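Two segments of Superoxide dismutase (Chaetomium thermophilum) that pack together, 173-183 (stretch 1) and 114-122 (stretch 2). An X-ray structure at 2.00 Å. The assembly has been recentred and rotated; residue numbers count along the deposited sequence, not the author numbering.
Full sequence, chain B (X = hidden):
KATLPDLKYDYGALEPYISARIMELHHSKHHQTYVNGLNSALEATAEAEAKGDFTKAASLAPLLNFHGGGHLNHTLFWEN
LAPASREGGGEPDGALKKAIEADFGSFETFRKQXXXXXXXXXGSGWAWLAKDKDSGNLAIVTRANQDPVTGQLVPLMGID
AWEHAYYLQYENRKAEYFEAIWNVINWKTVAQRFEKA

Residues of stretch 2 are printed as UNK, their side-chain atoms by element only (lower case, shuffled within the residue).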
# COMPACT_ATOMS: atom_id res chain seq x y z
N ARG B 173 -4.15 24.36 8.48
CA ARG B 173 -4.10 25.22 7.31
C ARG B 173 -2.84 24.93 6.51
O ARG B 173 -1.95 25.76 6.39
CB ARG B 173 -4.13 26.69 7.75
CG ARG B 173 -5.33 27.04 8.60
CD ARG B 173 -5.30 28.49 9.08
NE ARG B 173 -4.02 28.84 9.70
CZ ARG B 173 -3.72 28.59 10.97
NH1 ARG B 173 -4.59 27.99 11.77
NH2 ARG B 173 -2.54 28.94 11.46
N LYS B 174 -2.80 23.72 5.97
CA LYS B 174 -1.63 23.22 5.27
C LYS B 174 -1.37 24.04 4.01
O LYS B 174 -0.22 24.14 3.58
CB LYS B 174 -1.82 21.74 4.94
CG LYS B 174 -3.10 21.42 4.18
CD LYS B 174 -3.31 19.91 4.05
CE LYS B 174 -4.31 19.55 2.96
NZ LYS B 174 -4.44 18.07 2.81
N ALA B 175 -2.41 24.65 3.45
CA ALA B 175 -2.24 25.44 2.23
C ALA B 175 -1.37 26.66 2.48
O ALA B 175 -0.68 27.14 1.58
CB ALA B 175 -3.58 25.89 1.65
N GLU B 176 -1.41 27.18 3.71
CA GLU B 176 -0.59 28.31 4.09
C GLU B 176 0.87 27.91 4.24
O GLU B 176 1.78 28.65 3.86
CB GLU B 176 -1.10 28.91 5.40
CG GLU B 176 -2.38 29.70 5.26
CD GLU B 176 -2.91 30.22 6.58
OE1 GLU B 176 -2.16 30.18 7.57
OE2 GLU B 176 -4.07 30.65 6.64
N TYR B 177 1.09 26.72 4.79
CA TYR B 177 2.44 26.17 4.87
C TYR B 177 3.01 25.96 3.47
O TYR B 177 4.12 26.41 3.19
CB TYR B 177 2.46 24.86 5.65
CG TYR B 177 3.69 24.00 5.45
CD1 TYR B 177 4.95 24.41 5.88
CD2 TYR B 177 3.59 22.76 4.83
CE1 TYR B 177 6.06 23.61 5.70
CE2 TYR B 177 4.71 21.96 4.65
CZ TYR B 177 5.93 22.39 5.10
OH TYR B 177 7.06 21.61 4.93
N PHE B 178 2.25 25.27 2.61
CA PHE B 178 2.72 24.95 1.27
C PHE B 178 3.07 26.22 0.47
O PHE B 178 4.00 26.20 -0.33
CB PHE B 178 1.68 24.14 0.48
CG PHE B 178 1.34 22.80 1.09
CD1 PHE B 178 2.28 22.05 1.75
CD2 PHE B 178 0.05 22.30 1.02
CE1 PHE B 178 1.95 20.84 2.30
CE2 PHE B 178 -0.27 21.10 1.57
CZ PHE B 178 0.68 20.37 2.21
N GLU B 179 2.32 27.30 0.68
CA GLU B 179 2.57 28.57 -0.01
C GLU B 179 3.79 29.29 0.58
O GLU B 179 4.63 29.80 -0.15
CB GLU B 179 1.35 29.48 0.08
CG GLU B 179 1.54 30.85 -0.54
CD GLU B 179 1.64 30.82 -2.05
OE1 GLU B 179 1.42 29.74 -2.64
OE2 GLU B 179 1.94 31.87 -2.66
N ALA B 180 3.86 29.33 1.91
CA ALA B 180 4.93 30.02 2.61
C ALA B 180 6.33 29.43 2.34
O ALA B 180 7.30 30.18 2.24
CB ALA B 180 4.65 30.04 4.12
N ILE B 181 6.44 28.11 2.22
CA ILE B 181 7.77 27.48 2.21
C ILE B 181 8.63 27.87 1.00
O ILE B 181 9.85 27.81 1.05
CB ILE B 181 7.67 25.93 2.28
CG1 ILE B 181 9.05 25.31 2.55
CG2 ILE B 181 7.06 25.38 1.00
CD1 ILE B 181 9.00 23.83 2.95
N TRP B 182 7.98 28.27 -0.08
CA TRP B 182 8.72 28.67 -1.28
C TRP B 182 9.68 29.81 -0.99
O TRP B 182 10.66 29.99 -1.71
CB TRP B 182 7.77 29.04 -2.41
CG TRP B 182 6.94 27.85 -2.82
CD1 TRP B 182 5.74 27.50 -2.31
CD2 TRP B 182 7.29 26.85 -3.78
NE1 TRP B 182 5.30 26.34 -2.90
CE2 TRP B 182 6.24 25.92 -3.80
CE3 TRP B 182 8.38 26.64 -4.62
CZ2 TRP B 182 6.23 24.81 -4.64
CZ3 TRP B 182 8.39 25.53 -5.45
CH2 TRP B 182 7.32 24.63 -5.46
N ASN B 183 9.40 30.57 0.06
CA ASN B 183 10.26 31.68 0.46
C ASN B 183 11.60 31.27 1.02
O ASN B 183 12.50 32.11 1.14
CB ASN B 183 9.56 32.56 1.49
CG ASN B 183 8.45 33.37 0.88
OD1 ASN B 183 8.70 34.36 0.20
ND2 ASN B 183 7.22 32.94 1.11
N UNK B 114 2.77 21.73 -7.94
CA UNK B 114 3.41 21.07 -6.80
C UNK B 114 2.60 21.31 -5.55
O UNK B 114 2.40 20.40 -4.75
c UNK B 114 4.84 21.56 -6.57
c UNK B 114 5.53 20.74 -5.47
s UNK B 114 7.21 20.29 -5.93
c UNK B 114 7.81 19.37 -4.51
N UNK B 115 2.13 22.54 -5.37
CA UNK B 115 1.24 22.87 -4.27
C UNK B 115 -0.01 22.00 -4.26
O UNK B 115 -0.46 21.57 -3.21
o UNK B 115 2.92 24.80 -3.18
n UNK B 115 1.86 26.54 -4.10
c UNK B 115 1.98 25.25 -3.82
c UNK B 115 0.86 24.35 -4.31
N UNK B 116 -0.58 21.74 -5.43
CA UNK B 116 -1.72 20.84 -5.53
C UNK B 116 -1.35 19.42 -5.13
O UNK B 116 -2.08 18.76 -4.39
c UNK B 116 -2.27 20.86 -6.95
N UNK B 117 -0.21 18.94 -5.62
CA UNK B 117 0.26 17.59 -5.31
C UNK B 117 0.44 17.41 -3.82
O UNK B 117 0.12 16.36 -3.28
c UNK B 117 1.56 17.32 -6.01
N UNK B 118 0.94 18.44 -3.15
CA UNK B 118 1.14 18.39 -1.71
C UNK B 118 -0.22 18.31 -1.03
O UNK B 118 -0.41 17.54 -0.08
c UNK B 118 3.38 19.69 -1.62
c UNK B 118 3.83 21.15 -1.64
c UNK B 118 1.90 19.62 -1.24
c UNK B 118 4.27 18.85 -0.66
N UNK B 119 -1.15 19.12 -1.53
CA UNK B 119 -2.51 19.22 -0.99
C UNK B 119 -3.30 17.92 -1.15
O UNK B 119 -4.19 17.64 -0.37
c UNK B 119 -3.31 20.38 -1.67
c UNK B 119 -4.81 20.23 -1.47
o UNK B 119 -2.90 21.63 -1.11
N UNK B 120 -2.96 17.14 -2.18
CA UNK B 120 -3.67 15.92 -2.48
C UNK B 120 -3.09 14.69 -1.80
O UNK B 120 -3.62 13.58 -1.96
N UNK B 121 -2.02 14.86 -1.04
CA UNK B 121 -1.43 13.74 -0.31
C UNK B 121 -2.39 13.38 0.82
O UNK B 121 -2.81 14.25 1.59
c UNK B 121 0.47 12.94 1.19
c UNK B 121 -0.02 14.06 0.26
c UNK B 121 0.98 14.27 -0.89
c UNK B 121 2.31 14.84 -0.46
N UNK B 122 -2.77 12.10 0.88
CA UNK B 122 -3.66 11.58 1.90
C UNK B 122 -2.82 10.86 2.95
O UNK B 122 -2.13 9.90 2.63
c UNK B 122 -6.49 10.43 -0.54
c UNK B 122 -4.67 10.63 1.25
o UNK B 122 -6.44 9.20 -0.43
n UNK B 122 -7.33 11.02 -1.36
c UNK B 122 -5.61 11.34 0.29
O HOH W 1 -1.85 16.81 1.94
O HOH W 2 -6.74 18.36 1.01

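Position 114 carries three carbons and one sulfur in an unbranched chain, with the sulfur third and a carbon beyond it. Its CA-to-CB bond points toward stretch 1, where CB lies 4.0 Å from Trp182 CZ2, at the edge of the indole. A thioether in a linear chain identifies Met114.

At position 115 there are two side-chain carbons, the second bearing one oxygen and one nitrogen. The oxygen lies 2.8 Å from Trp182 NE1, as an acceptor facing an indole N-H would, and the nitrogen is 3.5 Å from Glu179 OE1. A short side chain ending in a planar carboxamide is that of Asn115. Its CA-to-CB bond points sideways, but with chi1 at m the amide comes nearer to stretch 1.

Position 116 has a single carbon, its CA-to-CB bond pointing away from stretch 1 and making no contact with it; it is Ala116. Position 117 also has one side-chain carbon, which makes it Ala117; it too makes no contact with stretch 1.

Four carbons forked at the second, with no heteroatom, make up the side chain at 118. CB sits over one face of the Phe178 ring, 3.6 Å from the centroid and only 6° off the ring normal, and it is 3.7 Å from Phe178 CZ. The fork beyond an unbranched CB marks Leu118, and the geometry over the ring is that of a CH-pi contact.

Position 119 branches at once: CB holds one oxygen and one carbon. The oxygen is 3.7 Å from Phe178 CD2, approaching the ring obliquely. This is Thr119. Its backbone O also accepts a hydrogen bond from Lys174 NZ, at 3.2 Å.

Position 120 has no side-chain atoms and is Gly120; an ideal CB here would find nothing of stretch 1 within 5.5 Å. At 121, four carbons fork at the first, one arm being two carbons long, which gives Ile121. Its side chain makes no contact with stretch 1. Position 122 ends in an oxygen and a nitrogen on the third of three carbons; the chain is one methylene longer than that of Asn115, so it is Gln122, and its CA-to-CB bond points away from stretch 1.

The helices 174-180 and 114-119 run roughly antiparallel, at 145°, with axes 10.0 Å apart at closest approach. Phe178 has the largest area covered by the other stretch of any residue in the contact, its CA 6.1 Å from that of Asn115, and it packs its ring against Leu118. Toward the C-terminal end of stretch 1, the indole of Trp182 meets Met114 through apolar contact and donates from NE1 to Asn115 OD1 with an N-H...acceptor angle of 153°, combining packing with a directional bond. At the other end, Lys174 reaches the C-terminal end of helix 114-119, where Thr119 O, which accepts no backbone hydrogen bond within the stretch, takes one from the ammonium group. Water 1 extends this link by accepting from Lys174 NZ and donating to Leu118 O and Ile121 O, while water 2 joins the same NZ to Thr119 O.

Stretch 2 (114-122) MNAALTGIQ
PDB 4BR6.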